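PDB 5C04: putative peroxiredoxin MT2298 from Mycobacterium tuberculosis, which acts as a thiol-specific peroxidase, probably reducing hydrogen peroxide and organic hydroperoxides to water and alcohols with mycoredoxin as its electron donor. Local coordinates for residues A41-G44 / I45-G48; V72-P75 / P76-K79; I80-Q84 / S85-F89; E138-Q142 / R143-D147. The protein carries 1 engineered substitution. All coordinates share one frame; numbering follows the deposited sequence.

Contact 1: A41-G44 / I45-G48; sequences AFTG and ICQG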
# COMPACT_ATOMS: atom_id res chain seq x y z
N ALA A 41 0.08 -3.99 6.67
CA ALA A 41 1.45 -4.07 7.15
C ALA A 41 1.81 -2.91 8.05
O ALA A 41 1.35 -1.79 7.84
CB ALA A 41 2.41 -4.11 5.98
N PHE A 42 2.65 -3.19 9.04
CA PHE A 42 3.26 -2.16 9.90
C PHE A 42 2.21 -1.46 10.74
O PHE A 42 2.36 -0.24 11.05
CB PHE A 42 4.00 -1.07 9.13
CG PHE A 42 5.04 -1.56 8.18
CD1 PHE A 42 6.24 -2.09 8.63
CD2 PHE A 42 4.85 -1.39 6.81
CE1 PHE A 42 7.22 -2.49 7.70
CE2 PHE A 42 5.82 -1.79 5.91
CZ PHE A 42 6.97 -2.35 6.36
N THR A 43 1.15 -2.17 11.08
CA THR A 43 0.22 -1.73 12.11
C THR A 43 0.21 -2.70 13.29
O THR A 43 0.56 -3.87 13.17
CB THR A 43 -1.21 -1.48 11.56
OG1 THR A 43 -1.77 -2.71 11.10
CG2 THR A 43 -1.22 -0.45 10.48
N GLY A 44 -0.22 -2.22 14.45
CA GLY A 44 0.01 -2.94 15.71
C GLY A 44 -0.67 -4.27 15.83
O GLY A 44 -0.04 -5.26 16.19
N ILE A 45 -1.97 -4.30 15.60
CA ILE A 45 -2.71 -5.54 15.75
C ILE A 45 -2.28 -6.56 14.67
O ILE A 45 -2.04 -7.73 14.98
CB ILE A 45 -4.23 -5.35 15.78
CG1 ILE A 45 -4.62 -4.50 17.00
CG2 ILE A 45 -4.94 -6.69 15.79
CD1 ILE A 45 -6.08 -4.13 17.00
N CYS A 46 -2.15 -6.13 13.42
CA CYS A 46 -1.68 -7.03 12.36
C CYS A 46 -0.31 -7.60 12.71
O CYS A 46 -0.07 -8.78 12.48
CB CYS A 46 -1.61 -6.30 11.02
SG CYS A 46 -3.25 -5.85 10.36
N GLN A 47 0.59 -6.78 13.24
CA GLN A 47 1.91 -7.25 13.67
C GLN A 47 1.77 -8.33 14.73
O GLN A 47 2.42 -9.38 14.64
CB GLN A 47 2.76 -6.08 14.22
CG GLN A 47 4.21 -6.53 14.49
CD GLN A 47 5.04 -6.51 13.24
OE1 GLN A 47 5.14 -5.48 12.57
NE2 GLN A 47 5.59 -7.67 12.87
N GLY A 48 0.92 -8.12 15.70
CA GLY A 48 0.73 -9.11 16.75
C GLY A 48 0.22 -10.41 16.19
O GLY A 48 0.66 -11.50 16.62
O HOH W 1 -3.67 -3.53 12.81
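Thr43 and Gly44 carry the backbone from the loop into helix 44-55 through two consecutive helical bonds. Gln47 N donates to Thr43 O at 2.9 Å, with an N-H...O angle of 158°, and Gly48 N reaches Gly44 O at 3.1 Å. Thr43 holds the N-cap position, yet its hydroxyl makes no direct capping bond. Instead a water stands between: it donates to Thr43 OG1 (2.7 Å) and accepts from Cys46 N (3.1 Å). Thr43 OG1 lies between its own backbone N and carbonyl carbon (chi1 65°), turned to the side where Cys46 SG approaches to 3.5 Å. The hydroxyl is also bonded to Leu40 O, which fixes it from the loop side. Gln47 touches through its root, CB lying 3.3 Å from Thr43 O; the chain then bends at chi2 (82°) and sends its amide off to Trp81 and Asp51. The Cys46 side chain also touches Pro39, Arg117 and the engineered His38. Pro39, Thr43 and Cys46 fit the PxxxTxxC motif of peroxiredoxins, consistent with Cys46 being the peroxidatic cysteine on the first turn of its helix.

Contact 2: V72-P75 / P76-K79; sequences VGPP and PTHK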
# COMPACT_ATOMS: atom_id res chain seq x y z
N VAL A 72 -4.01 -5.64 1.35
CA VAL A 72 -4.00 -4.75 0.19
C VAL A 72 -2.64 -4.14 -0.16
O VAL A 72 -2.55 -3.44 -1.18
CB VAL A 72 -5.08 -3.65 0.30
CG1 VAL A 72 -6.49 -4.24 0.35
CG2 VAL A 72 -4.80 -2.70 1.45
N GLY A 73 -1.57 -4.40 0.60
CA GLY A 73 -0.27 -3.85 0.28
C GLY A 73 0.38 -4.51 -0.91
O GLY A 73 0.13 -5.68 -1.16
N PRO A 74 1.23 -3.78 -1.63
CA PRO A 74 1.98 -4.33 -2.73
C PRO A 74 3.21 -5.11 -2.26
O PRO A 74 3.64 -4.98 -1.11
CB PRO A 74 2.36 -3.10 -3.53
CG PRO A 74 2.53 -2.04 -2.50
CD PRO A 74 1.53 -2.35 -1.41
N PRO A 75 3.83 -5.88 -3.17
CA PRO A 75 4.93 -6.72 -2.70
C PRO A 75 6.10 -6.01 -2.03
O PRO A 75 6.62 -6.55 -1.09
CB PRO A 75 5.37 -7.49 -3.97
CG PRO A 75 4.12 -7.55 -4.77
CD PRO A 75 3.42 -6.22 -4.53
N PRO A 76 6.52 -4.81 -2.49
CA PRO A 76 7.67 -4.19 -1.79
C PRO A 76 7.38 -3.89 -0.31
O PRO A 76 8.29 -3.97 0.51
CB PRO A 76 7.92 -2.90 -2.59
CG PRO A 76 7.41 -3.22 -3.95
CD PRO A 76 6.18 -4.09 -3.73
N THR A 77 6.15 -3.47 0.01
CA THR A 77 5.78 -3.28 1.40
C THR A 77 5.92 -4.57 2.19
O THR A 77 6.47 -4.60 3.29
CB THR A 77 4.34 -2.75 1.49
OG1 THR A 77 4.32 -1.42 0.94
CG2 THR A 77 3.82 -2.70 2.92
N HIS A 78 5.35 -5.63 1.61
CA HIS A 78 5.36 -6.93 2.28
C HIS A 78 6.74 -7.53 2.37
O HIS A 78 7.05 -8.18 3.37
CB HIS A 78 4.38 -7.86 1.60
CG HIS A 78 2.95 -7.45 1.79
ND1 HIS A 78 1.93 -7.91 1.01
CD2 HIS A 78 2.39 -6.57 2.67
CE1 HIS A 78 0.79 -7.38 1.41
NE2 HIS A 78 1.04 -6.55 2.41
N LYS A 79 7.60 -7.26 1.38
CA LYS A 79 8.98 -7.74 1.46
C LYS A 79 9.75 -7.14 2.63
O LYS A 79 10.40 -7.87 3.41
CB LYS A 79 9.73 -7.48 0.14
CG LYS A 79 11.17 -7.99 0.13
CD LYS A 79 11.26 -9.48 0.44
CE LYS A 79 12.64 -10.04 0.16
NZ LYS A 79 12.73 -11.47 0.57
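Pro74 and Pro75 offer their carbonyls to the first turn of helix 75-85, and two backbone hydrogen bonds result. His78 N donates to Pro74 O at 3.3 Å in a nearly straight bond (167°), and Lys79 N donates to Pro75 O at 2.8 Å. Pro74 is the N-cap, so Pro75 and Pro76 fall in the opening turn, where the missing N-H of proline costs no helical bond. Apolar contacts come next. The rings of Pro75 and Pro76 lie side by side and point the same way, with Pro75 CB 3.5 Å from Pro76 CD. Pro74 CB meets the same Pro76 CD at 4.0 Å. Apart from these, the Pro74 ring runs past the Thr77 hydroxyl, with Pro74 CD 3.8 Å from Thr77 OG1. The turn starts the helical arm of a beta-alpha-beta crossover in the thioredoxin fold, linking the parallel strands 65-71 and 91-93. Pro74, Pro76 and Thr77 also face the second subunit, packing there on its Leu40, Thr43 and Thr77 respectively. A third group gathers round the imidazole. His78 CG stands beside its own backbone N (chi1 -68°), which folds the ring back over the loop leading into the helix. Its CE1 comes to 3.2 Å from Gly73 O, a carbonyl that also receives a hydrogen bond from Ser93 OG, and Pro74 O sits over one ring face, offset toward the rim. Lys79 leads away from all of this; its NZ is bonded to Asn18.

Contact 3: I80-Q84 / S85-F89; sequences IWATQ and SGFTF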
# COMPACT_ATOMS: atom_id res chain seq x y z
N ILE A 80 9.69 -5.82 2.80
CA ILE A 80 10.36 -5.17 3.92
C ILE A 80 9.77 -5.63 5.26
O ILE A 80 10.46 -5.91 6.24
CB ILE A 80 10.29 -3.63 3.78
CG1 ILE A 80 11.07 -3.15 2.55
CG2 ILE A 80 10.78 -2.96 5.06
CD1 ILE A 80 12.55 -3.47 2.54
N TRP A 81 8.44 -5.69 5.33
CA TRP A 81 7.77 -6.08 6.56
C TRP A 81 8.17 -7.51 6.94
O TRP A 81 8.50 -7.78 8.10
CB TRP A 81 6.26 -5.97 6.40
CG TRP A 81 5.49 -6.03 7.69
CD1 TRP A 81 5.88 -5.54 8.91
CD2 TRP A 81 4.20 -6.61 7.89
NE1 TRP A 81 4.90 -5.76 9.85
CE2 TRP A 81 3.85 -6.42 9.25
CE3 TRP A 81 3.30 -7.24 7.05
CZ2 TRP A 81 2.64 -6.85 9.78
CZ3 TRP A 81 2.09 -7.69 7.58
CH2 TRP A 81 1.78 -7.49 8.93
N ALA A 82 8.18 -8.40 5.95
CA ALA A 82 8.55 -9.79 6.18
C ALA A 82 10.01 -9.94 6.58
O ALA A 82 10.32 -10.71 7.53
CB ALA A 82 8.28 -10.64 4.95
N THR A 83 10.89 -9.21 5.92
CA THR A 83 12.31 -9.25 6.28
C THR A 83 12.55 -8.76 7.70
O THR A 83 13.23 -9.41 8.50
CB THR A 83 13.17 -8.47 5.28
OG1 THR A 83 13.02 -9.06 4.00
CG2 THR A 83 14.63 -8.47 5.72
N GLN A 84 11.98 -7.61 8.05
CA GLN A 84 12.18 -7.04 9.37
C GLN A 84 11.50 -7.86 10.48
O GLN A 84 11.94 -7.85 11.64
CB GLN A 84 11.76 -5.57 9.35
CG GLN A 84 12.66 -4.74 8.44
CD GLN A 84 12.34 -3.25 8.42
OE1 GLN A 84 11.48 -2.76 9.16
NE2 GLN A 84 13.05 -2.53 7.57
N SER A 85 10.43 -8.58 10.15
CA SER A 85 9.66 -9.35 11.13
C SER A 85 10.04 -10.83 11.18
O SER A 85 9.53 -11.56 12.06
CB SER A 85 8.16 -9.26 10.83
OG SER A 85 7.73 -7.90 10.75
N GLY A 86 10.86 -11.27 10.23
CA GLY A 86 11.20 -12.68 10.12
C GLY A 86 10.07 -13.56 9.66
O GLY A 86 9.97 -14.74 10.11
N PHE A 87 9.22 -13.04 8.76
CA PHE A 87 8.13 -13.85 8.20
C PHE A 87 8.68 -14.61 6.99
O PHE A 87 9.19 -13.99 6.04
CB PHE A 87 6.95 -12.98 7.72
CG PHE A 87 6.29 -12.13 8.77
CD1 PHE A 87 6.27 -12.49 10.11
CD2 PHE A 87 5.66 -10.96 8.39
CE1 PHE A 87 5.62 -11.70 11.04
CE2 PHE A 87 5.00 -10.18 9.32
CZ PHE A 87 4.99 -10.54 10.64
N THR A 88 8.58 -15.94 7.02
CA THR A 88 8.99 -16.77 5.88
C THR A 88 7.84 -17.38 5.09
O THR A 88 8.06 -18.03 4.06
CB THR A 88 9.92 -17.91 6.33
OG1 THR A 88 9.22 -18.76 7.23
CG2 THR A 88 11.17 -17.36 7.00
N PHE A 89 6.62 -17.22 5.58
CA PHE A 89 5.43 -17.67 4.87
C PHE A 89 5.03 -16.62 3.82
O PHE A 89 5.52 -15.47 3.88
CB PHE A 89 4.28 -17.96 5.85
CG PHE A 89 3.98 -16.83 6.83
CD1 PHE A 89 4.65 -16.75 8.05
CD2 PHE A 89 3.07 -15.82 6.50
CE1 PHE A 89 4.40 -15.70 8.93
CE2 PHE A 89 2.83 -14.77 7.39
CZ PHE A 89 3.48 -14.73 8.61
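Phe87 sets its edge on the face of Trp81 in a T-shaped stack, the planes at 86° and the centroid of the indole six-membered ring 5.2 Å from that of the phenyl ring. Phe87 CE2 does the touching, 3.9 Å from Trp81 CD2, and Ala82 CB packs on the root of the Phe87 side chain, 3.9 Å from Phe87 CB. Behind the rings, Trp81 O is gripped twice by one residue: Ser85 N (2.9 Å) and Ser85 OG (2.8 Å) arrive from opposite faces of the carbonyl plane. The hydroxyl can do so because OG lies beside its own backbone N (chi1 -55°). The chain is turned by a Schellman motif. Phe87 N donates to Ala82 O at 2.9 Å, Gly86 N makes a weak bond to Thr83 O, and Gly86 takes the positive phi (71°) that ends helix 75-85. Further out, Leu50 packs on both rings, and Gln84 bonds to Gln84 of the second subunit. Because Ser85 OG spends its proton on Trp81 O, OG is left as acceptor for Gln47 NE2, which is consistent with the Gln47 amide being turned with OE1 toward the indole N-H of Trp81.

Contact 4: E138-Q142 / R143-D147; sequences EVRDQ and RLWTD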
# COMPACT_ATOMS: atom_id res chain seq x y z
N GLU A 138 -10.37 -5.63 16.40
CA GLU A 138 -10.45 -6.86 17.15
C GLU A 138 -9.22 -7.73 16.88
O GLU A 138 -8.46 -7.46 15.94
CB GLU A 138 -11.71 -7.63 16.75
CG GLU A 138 -13.00 -6.96 17.19
CD GLU A 138 -14.21 -7.81 16.85
OE1 GLU A 138 -14.62 -7.80 15.67
OE2 GLU A 138 -14.74 -8.48 17.77
N VAL A 139 -9.02 -8.74 17.71
CA VAL A 139 -7.94 -9.71 17.61
C VAL A 139 -8.52 -11.10 17.55
O VAL A 139 -9.35 -11.46 18.39
CB VAL A 139 -6.98 -9.66 18.84
CG1 VAL A 139 -5.81 -10.62 18.66
CG2 VAL A 139 -6.51 -8.24 19.02
N ARG A 140 -8.07 -11.93 16.60
CA ARG A 140 -8.60 -13.27 16.44
C ARG A 140 -7.98 -14.25 17.43
O ARG A 140 -6.88 -14.01 17.94
CB ARG A 140 -8.39 -13.75 15.00
CG ARG A 140 -9.23 -12.97 14.02
CD ARG A 140 -8.82 -13.27 12.59
NE ARG A 140 -7.67 -12.48 12.21
CZ ARG A 140 -7.32 -12.25 10.95
NH1 ARG A 140 -7.95 -12.87 9.95
NH2 ARG A 140 -6.32 -11.43 10.70
N ASP A 141 -8.72 -15.33 17.70
CA ASP A 141 -8.28 -16.42 18.55
C ASP A 141 -7.74 -17.54 17.65
O ASP A 141 -8.50 -18.27 17.01
CB ASP A 141 -9.47 -16.91 19.37
CG ASP A 141 -9.12 -18.02 20.33
OD1 ASP A 141 -7.98 -18.51 20.32
OD2 ASP A 141 -10.04 -18.41 21.09
N GLN A 142 -6.41 -17.63 17.57
CA GLN A 142 -5.76 -18.56 16.66
C GLN A 142 -5.93 -20.05 17.05
O GLN A 142 -5.72 -20.93 16.23
CB GLN A 142 -4.30 -18.17 16.44
CG GLN A 142 -4.16 -16.75 15.89
CD GLN A 142 -2.77 -16.38 15.40
OE1 GLN A 142 -1.90 -17.23 15.28
NE2 GLN A 142 -2.56 -15.10 15.13
N ARG A 143 -6.41 -20.31 18.26
CA ARG A 143 -6.80 -21.68 18.61
C ARG A 143 -7.85 -22.27 17.66
O ARG A 143 -7.87 -23.46 17.37
CB ARG A 143 -7.36 -21.75 20.04
CG ARG A 143 -6.48 -21.20 21.14
CD ARG A 143 -7.21 -21.38 22.47
NE ARG A 143 -8.53 -20.73 22.43
CZ ARG A 143 -9.60 -21.09 23.14
NH1 ARG A 143 -9.56 -22.10 24.01
NH2 ARG A 143 -10.74 -20.41 22.97
N LEU A 144 -8.74 -21.42 17.16
CA LEU A 144 -9.78 -21.84 16.25
C LEU A 144 -9.16 -22.29 14.92
O LEU A 144 -9.63 -23.21 14.24
CB LEU A 144 -10.79 -20.72 16.05
CG LEU A 144 -11.38 -20.06 17.32
CD1 LEU A 144 -12.29 -18.90 16.94
CD2 LEU A 144 -12.12 -21.04 18.21
N TRP A 145 -8.08 -21.62 14.52
CA TRP A 145 -7.42 -21.94 13.28
C TRP A 145 -6.73 -23.28 13.32
O TRP A 145 -6.90 -24.09 12.44
CB TRP A 145 -6.33 -20.88 12.97
CG TRP A 145 -6.78 -19.43 12.97
CD1 TRP A 145 -8.05 -18.92 13.12
CD2 TRP A 145 -5.92 -18.30 12.75
NE1 TRP A 145 -8.01 -17.54 13.07
CE2 TRP A 145 -6.72 -17.15 12.80
CE3 TRP A 145 -4.55 -18.17 12.51
CZ2 TRP A 145 -6.19 -15.86 12.61
CZ3 TRP A 145 -4.03 -16.91 12.32
CH2 TRP A 145 -4.85 -15.78 12.40
N THR A 146 -5.94 -23.50 14.37
CA THR A 146 -5.29 -24.79 14.52
C THR A 146 -6.33 -25.91 14.67
O THR A 146 -6.15 -26.98 14.10
CB THR A 146 -4.33 -24.83 15.72
OG1 THR A 146 -5.01 -24.44 16.91
CG2 THR A 146 -3.16 -23.90 15.53
N ASP A 147 -7.41 -25.67 15.40
CA ASP A 147 -8.46 -26.68 15.54
C ASP A 147 -9.09 -27.04 14.20
O ASP A 147 -9.34 -28.20 13.91
CB ASP A 147 -9.55 -26.19 16.48
CG ASP A 147 -10.70 -27.15 16.58
OD1 ASP A 147 -10.49 -28.22 17.19
OD2 ASP A 147 -11.77 -26.89 15.99
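Gln142 lays its side chain flat on the indole of Trp145, the amide and ring planes only 9° apart. Gln142 CG stands 3.5 Å from the centroid of the six-membered ring in a CH-pi contact, and Gln142 CD continues to 3.4 Å from Trp145 CZ3. With CG beside its own backbone N (chi1 -58°) and the chain extended beyond, the amide slides across the face and reaches Glu49 O through NE2. Arg140 meets the same indole quite differently. Its CD comes in at the ring edge, in plane, 3.7 Å from Trp145 CZ2, and its guanidinium stands at 84° to the ring, so that the edge of the indole points at the guanidinium face. That guanidinium is held by a salt bridge to Glu49 and by Phe37 O and Thr119. The indole lies between helix 143-150 and the sheet of the thioredoxin fold, touching Leu34 and Val36 of strand 32-37 and bonding to Glu132 through NE1. Asp141 and Arg143 form a third arrangement, with carboxylate and guanidinium nearly coplanar. The grip is side-on: Arg143 NH2 donates to Asp141 OD2 at 2.8 Å and Arg143 NE to Asp141 OD1 at 3.1 Å, each oxygen accepting on its syn lone pair; NE is shared with OD2 as well. Arg143 N also donates to Asp141 OD1 (3.2 Å), from above the carboxylate plane, closing an Asx turn that caps the helix start. One turn on, Thr146 N donates to Gln142 O at 3.2 Å, while the Thr146 hydroxyl bonds to Arg143 O.

Overall arrangement
Contacts 1, 2 and 4 each lead a loop into a helix, while contact 3 closes the helix that contact 2 opens. Contact 1 is the most superficial, though it holds the buried Cys46; the others are partly buried. Contacts 1 and 3 meet through Gln47 and through Ala41 and Phe42 on Trp81, and contact 2 reaches contact 1 by packing of Thr77. These three all touch the second subunit, through water-bridged backbone in contact 1, proline rings in contact 2 and aromatics in contact 3. Contact 4 does not; joined to contact 1 through Ile45 and Val139, it lies across the chain's centre from contact 2 and sets a buried indole between amide and guanidinium, with a salt bridge at exposed Arg143.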